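Transcriptional regulator, MarR family (Listeria monocytogenes str. 4b, PDB 2QWW) probably binds DNA as a dimeric winged helix-turn-helix regulator of the MarR family and represses transcription of its target genes. Local coordinates at residues 42-47 and 75-79; 83-88 and 99-104. Numbering follows the deposited sequence.

How the contacts relate
Both contacts lie in what is, by family, the winged helix-turn-helix part of the subunit. Their centres are about 11 Å apart. Contact 1 comes first along the chain and joins helix 41-52 to helix 69-81, which corresponds to the recognition helix of MarR relatives. Contact 2 follows and pairs strands 85-87 and 100-103, the hairpin that corresponds to the wing. Helix 69-81 runs into strand 85-87 through a short turn, where Leu-84 N and Leu-79 O are 3.0 Å apart, a probable hydrogen bond. Ile-47 and Leu-79 of contact 1 also pack on Leu-84, Val-85 and Leu-103 of contact 2. The probable DNA-reading helix and the probable wing therefore share one apolar core.

Contact 1 (42-47 and 75-79); sequences QQLAMI and NVDGL
Segments 42-47 and 75-79 are both helical and belong to helices 41-52 and 69-81. The axes of the two segments cross at -79° and approach to 10.7 Å, so the segments run nearly perpendicular. Gln-43 and Asn-75 have the nearest CA atoms, 6.9 Å apart. Next come Met-46 CA and Val-76 CA at 8.3 Å.

Apolar packing dominates. Met-46 is a selenomethionine whose CA-to-CB bond points toward the other helix. With chi1 and chi2 both t it reaches across the gap as far as SE, and chi3 (m) turns CE to Asn-75. Its SE lies 3.7 Å from Val-76 CG2 and 3.6 Å from Leu-79 CD1, and its CE lies 3.6 Å from Asn-75 CB. Leu-79, in the m,t rotamer, points back toward helix 41-52. Leu-79 CD1 also meets Ile-47 CD1 at 3.8 Å.

The polar link runs through one water, and no direct hydrogen bond crosses. Gln-43 NE2 donates to the water at 2.9 Å, and the water donates to Asn-75 O at 2.6 Å. Asn-75 O also accepts the helical bond from Leu-79 N at 3.0 Å. Gln-43 NE2 lies 3.9 Å from Leu-79 CD2, beside the apolar cluster.

This is core packing of a helix-turn-helix domain. Leu-61 and Leu-65 of helix 58-65 pack on Met-46, Leu-101 of strand 100-103 packs on Val-76, and Ser-111 of helix 105-115 touches Ile-47.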
loop_
_atom_site.group_PDB
_atom_site.type_symbol
_atom_site.label_atom_id
_atom_site.label_comp_id
_atom_site.label_asym_id
_atom_site.label_seq_id
_atom_site.Cartn_x
_atom_site.Cartn_y
_atom_site.Cartn_z
ATOM N N GLN A 42 -9.273 -0.384 -6.735
ATOM C CA GLN A 42 -8.807 -1.389 -7.688
ATOM C C GLN A 42 -8.978 -0.855 -9.127
ATOM O O GLN A 42 -8.096 -1.024 -9.967
ATOM C CB GLN A 42 -9.556 -2.718 -7.512
ATOM C CG GLN A 42 -9.649 -3.235 -6.071
ATOM C CD GLN A 42 -10.896 -2.759 -5.293
ATOM O OE1 GLN A 42 -10.775 -2.101 -4.260
ATOM N NE2 GLN A 42 -12.088 -3.088 -5.799
ATOM N N GLN A 43 -10.109 -0.221 -9.405
ATOM C CA GLN A 43 -10.335 0.434 -10.701
ATOM C C GLN A 43 -9.287 1.496 -10.999
ATOM O O GLN A 43 -8.830 1.617 -12.130
ATOM C CB GLN A 43 -11.715 1.071 -10.781
ATOM C CG GLN A 43 -12.851 0.107 -11.113
ATOM C CD GLN A 43 -14.187 0.822 -11.174
ATOM O OE1 GLN A 43 -14.548 1.526 -10.246
ATOM N NE2 GLN A 43 -14.922 0.642 -12.258
ATOM N N LEU A 44 -8.934 2.291 -9.998
ATOM C CA LEU A 44 -7.875 3.296 -10.142
ATOM C C LEU A 44 -6.501 2.677 -10.271
ATOM O O LEU A 44 -5.690 3.176 -11.017
ATOM C CB LEU A 44 -7.870 4.257 -8.968
ATOM C CG LEU A 44 -9.019 5.232 -8.949
ATOM C CD1 LEU A 44 -9.076 5.894 -7.601
ATOM C CD2 LEU A 44 -8.867 6.252 -10.078
ATOM N N ALA A 45 -6.236 1.590 -9.558
ATOM C CA ALA A 45 -4.953 0.915 -9.693
ATOM C C ALA A 45 -4.754 0.481 -11.147
ATOM O O ALA A 45 -3.678 0.668 -11.725
ATOM C CB ALA A 45 -4.884 -0.277 -8.770
HETATM N N MSE A 46 -5.808 -0.076 -11.740
HETATM C CA MSE A 46 -5.802 -0.508 -13.148
HETATM C C MSE A 46 -5.572 0.669 -14.078
HETATM O O MSE A 46 -4.734 0.601 -14.978
HETATM C CB MSE A 46 -7.131 -1.190 -13.471
HETATM C CG MSE A 46 -7.325 -1.675 -14.926
HETATM SE SE MSE A 46 -8.850 -2.949 -15.189
HETATM C CE MSE A 46 -8.253 -4.338 -14.089
ATOM N N ILE A 47 -6.322 1.745 -13.851
ATOM C CA ILE A 47 -6.221 2.965 -14.652
ATOM C C ILE A 47 -4.792 3.471 -14.650
ATOM O O ILE A 47 -4.264 3.825 -15.689
ATOM C CB ILE A 47 -7.129 4.090 -14.107
ATOM C CG1 ILE A 47 -8.607 3.742 -14.278
ATOM C CG2 ILE A 47 -6.855 5.415 -14.823
ATOM C CD1 ILE A 47 -9.152 3.910 -15.664
ATOM N N ASN A 75 -13.464 -6.124 -14.635
ATOM C CA ASN A 75 -13.013 -4.768 -14.385
ATOM C C ASN A 75 -12.644 -4.011 -15.651
ATOM O O ASN A 75 -12.923 -2.825 -15.755
ATOM C CB ASN A 75 -11.805 -4.763 -13.469
ATOM C CG ASN A 75 -12.151 -5.067 -12.036
ATOM O OD1 ASN A 75 -13.107 -5.782 -11.742
ATOM N ND2 ASN A 75 -11.360 -4.517 -11.124
ATOM N N VAL A 76 -11.993 -4.693 -16.595
ATOM C CA VAL A 76 -11.632 -4.101 -17.882
ATOM C C VAL A 76 -12.876 -3.755 -18.674
ATOM O O VAL A 76 -12.945 -2.676 -19.239
ATOM C CB VAL A 76 -10.736 -5.031 -18.727
ATOM C CG1 VAL A 76 -10.703 -4.610 -20.196
ATOM C CG2 VAL A 76 -9.346 -5.067 -18.179
ATOM N N ASP A 77 -13.853 -4.656 -18.744
ATOM C CA ASP A 77 -15.066 -4.342 -19.498
ATOM C C ASP A 77 -15.806 -3.155 -18.855
ATOM O O ASP A 77 -16.358 -2.317 -19.555
ATOM C CB ASP A 77 -15.986 -5.560 -19.654
ATOM C CG ASP A 77 -16.806 -5.502 -20.944
ATOM O OD1 ASP A 77 -17.232 -4.397 -21.355
ATOM O OD2 ASP A 77 -17.017 -6.567 -21.569
ATOM N N GLY A 78 -15.762 -3.072 -17.527
ATOM C CA GLY A 78 -16.339 -1.947 -16.796
ATOM C C GLY A 78 -15.682 -0.618 -17.160
ATOM O O GLY A 78 -16.369 0.363 -17.419
ATOM N N LEU A 79 -14.353 -0.583 -17.193
ATOM C CA LEU A 79 -13.641 0.628 -17.571
ATOM C C LEU A 79 -13.873 0.986 -19.007
ATOM O O LEU A 79 -13.786 2.149 -19.346
ATOM C CB LEU A 79 -12.148 0.523 -17.319
ATOM C CG LEU A 79 -11.689 0.341 -15.880
ATOM C CD1 LEU A 79 -10.187 0.298 -15.877
ATOM C CD2 LEU A 79 -12.198 1.459 -14.999
HETATM O O HOH W 1 -14.342 -1.477 -14.091
#

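Contact 2 (83-88 and 99-104)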
loop_
_atom_site.group_PDB
_atom_site.type_symbol
_atom_site.label_atom_id
_atom_site.label_comp_id
_atom_site.label_asym_id
_atom_site.label_seq_id
_atom_site.Cartn_x
_atom_site.Cartn_y
_atom_site.Cartn_z
ATOM N N GLY A 83 -16.056 4.488 -20.641
ATOM C CA GLY A 83 -15.278 5.303 -21.579
ATOM C C GLY A 83 -13.877 5.669 -21.129
ATOM O O GLY A 83 -13.251 6.533 -21.714
ATOM N N LEU A 84 -13.347 4.982 -20.126
ATOM C CA LEU A 84 -12.041 5.321 -19.596
ATOM C C LEU A 84 -10.864 4.621 -20.280
ATOM O O LEU A 84 -9.730 5.067 -20.161
ATOM C CB LEU A 84 -12.029 5.049 -18.101
ATOM C CG LEU A 84 -13.176 5.733 -17.346
ATOM C CD1 LEU A 84 -13.049 5.388 -15.916
ATOM C CD2 LEU A 84 -13.166 7.244 -17.555
ATOM N N VAL A 85 -11.109 3.510 -20.955
ATOM C CA VAL A 85 -10.044 2.806 -21.658
ATOM C C VAL A 85 -10.553 2.494 -23.025
ATOM O O VAL A 85 -11.758 2.361 -23.216
ATOM C CB VAL A 85 -9.612 1.479 -20.989
ATOM C CG1 VAL A 85 -9.286 1.686 -19.529
ATOM C CG2 VAL A 85 -10.657 0.421 -21.130
ATOM N N VAL A 86 -9.634 2.346 -23.967
ATOM C CA VAL A 86 -10.000 1.993 -25.327
ATOM C C VAL A 86 -9.209 0.768 -25.756
ATOM O O VAL A 86 -8.024 0.658 -25.453
ATOM C CB VAL A 86 -9.767 3.165 -26.284
ATOM C CG1 VAL A 86 -10.434 4.402 -25.733
ATOM C CG2 VAL A 86 -8.310 3.444 -26.477
ATOM N N LYS A 87 -9.865 -0.151 -26.452
ATOM C CA LYS A 87 -9.210 -1.365 -26.938
ATOM C C LYS A 87 -8.360 -0.958 -28.141
ATOM O O LYS A 87 -8.781 -0.116 -28.943
ATOM C CB LYS A 87 -10.245 -2.403 -27.386
ATOM C CG LYS A 87 -11.272 -2.776 -26.347
ATOM C CD LYS A 87 -12.453 -3.538 -26.941
ATOM C CE LYS A 87 -12.123 -4.985 -27.256
ATOM N NZ LYS A 87 -13.303 -5.730 -27.812
ATOM N N LEU A 88 -7.168 -1.540 -28.275
ATOM C CA LEU A 88 -6.320 -1.228 -29.435
ATOM C C LEU A 88 -6.601 -2.114 -30.663
ATOM O O LEU A 88 -6.006 -1.924 -31.722
ATOM C CB LEU A 88 -4.845 -1.215 -29.036
ATOM C CG LEU A 88 -4.542 -0.106 -28.024
ATOM C CD1 LEU A 88 -3.091 -0.160 -27.623
ATOM C CD2 LEU A 88 -4.881 1.273 -28.555
ATOM N N LEU A 99 -6.001 -9.065 -25.195
ATOM C CA LEU A 99 -6.495 -7.721 -25.458
ATOM C C LEU A 99 -5.507 -6.666 -24.935
ATOM O O LEU A 99 -4.981 -6.803 -23.832
ATOM C CB LEU A 99 -7.852 -7.569 -24.775
ATOM C CG LEU A 99 -8.589 -6.240 -24.882
ATOM C CD1 LEU A 99 -8.962 -5.946 -26.325
ATOM C CD2 LEU A 99 -9.818 -6.299 -23.998
ATOM N N THR A 100 -5.239 -5.634 -25.736
ATOM C CA THR A 100 -4.333 -4.553 -25.344
ATOM C C THR A 100 -5.109 -3.252 -25.192
ATOM O O THR A 100 -6.027 -2.980 -25.959
ATOM C CB THR A 100 -3.206 -4.361 -26.347
ATOM O OG1 THR A 100 -3.766 -4.129 -27.646
ATOM C CG2 THR A 100 -2.332 -5.583 -26.395
ATOM N N LEU A 101 -4.673 -2.416 -24.259
ATOM C CA LEU A 101 -5.427 -1.234 -23.873
ATOM C C LEU A 101 -4.631 0.047 -23.707
ATOM O O LEU A 101 -3.469 0.012 -23.303
ATOM C CB LEU A 101 -6.028 -1.517 -22.480
ATOM C CG LEU A 101 -6.827 -2.809 -22.258
ATOM C CD1 LEU A 101 -7.070 -3.041 -20.791
ATOM C CD2 LEU A 101 -8.141 -2.773 -23.024
ATOM N N LYS A 102 -5.289 1.178 -23.979
ATOM C CA LYS A 102 -4.753 2.499 -23.631
ATOM C C LYS A 102 -5.900 3.279 -22.983
ATOM O O LYS A 102 -7.064 2.938 -23.177
ATOM C CB LYS A 102 -4.169 3.257 -24.830
ATOM C CG LYS A 102 -5.142 3.852 -25.820
ATOM C CD LYS A 102 -4.369 4.625 -26.875
ATOM C CE LYS A 102 -5.252 5.230 -27.966
ATOM N NZ LYS A 102 -5.896 6.524 -27.583
ATOM N N LEU A 103 -5.574 4.303 -22.205
ATOM C CA LEU A 103 -6.596 5.143 -21.583
ATOM C C LEU A 103 -7.137 6.160 -22.545
ATOM O O LEU A 103 -6.395 6.705 -23.346
ATOM C CB LEU A 103 -6.033 5.959 -20.433
ATOM C CG LEU A 103 -5.497 5.226 -19.220
ATOM C CD1 LEU A 103 -5.172 6.257 -18.180
ATOM C CD2 LEU A 103 -6.518 4.235 -18.680
ATOM N N SER A 104 -8.423 6.459 -22.412
ATOM C CA SER A 104 -9.047 7.506 -23.202
ATOM C C SER A 104 -8.590 8.776 -22.504
ATOM O O SER A 104 -7.869 8.707 -21.492
ATOM C CB SER A 104 -10.562 7.401 -23.131
ATOM O OG SER A 104 -10.965 7.542 -21.776
#
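The two strands pair antiparallel, as in the wing hairpin of MarR relatives. Val-86 and Lys-102 form the hydrogen-bonded pair: Val-86 N donates to Lys-102 O at 2.8 Å, and Lys-102 N to Val-86 O at 3.2 Å. Val-85 with Leu-103 and Lys-87 with Leu-101 are non-hydrogen-bonded pairs. The ladder extends at both ends, with Leu-88 N to Thr-100 O and Ser-104 N to Leu-84 O, each 3.0 Å.

At the base, Gly-83 has positive phi and closes helix 69-81 in a Schellman motif. Gly-83 O accepts a very short bond, 2.5 Å, from Ser-104 OG. Ser-104 is an N-cap, and its OG also bonds Gly-107 N of helix 105-115. Lys-87 NZ is hydrogen-bonded to Asn-94 OD1. The backbone of Leu-101 hydrogen-bonds with Ile-56 of strand 56-57, the third strand of the sheet, and with Gly-55 just before it.

Val-85 CG1 packs on Leu-103 CD2 at 3.9 Å, on the core side. The chemistry implies a hairpin held mainly by backbone bonds, with one serine tying the end of one helix to the start of another.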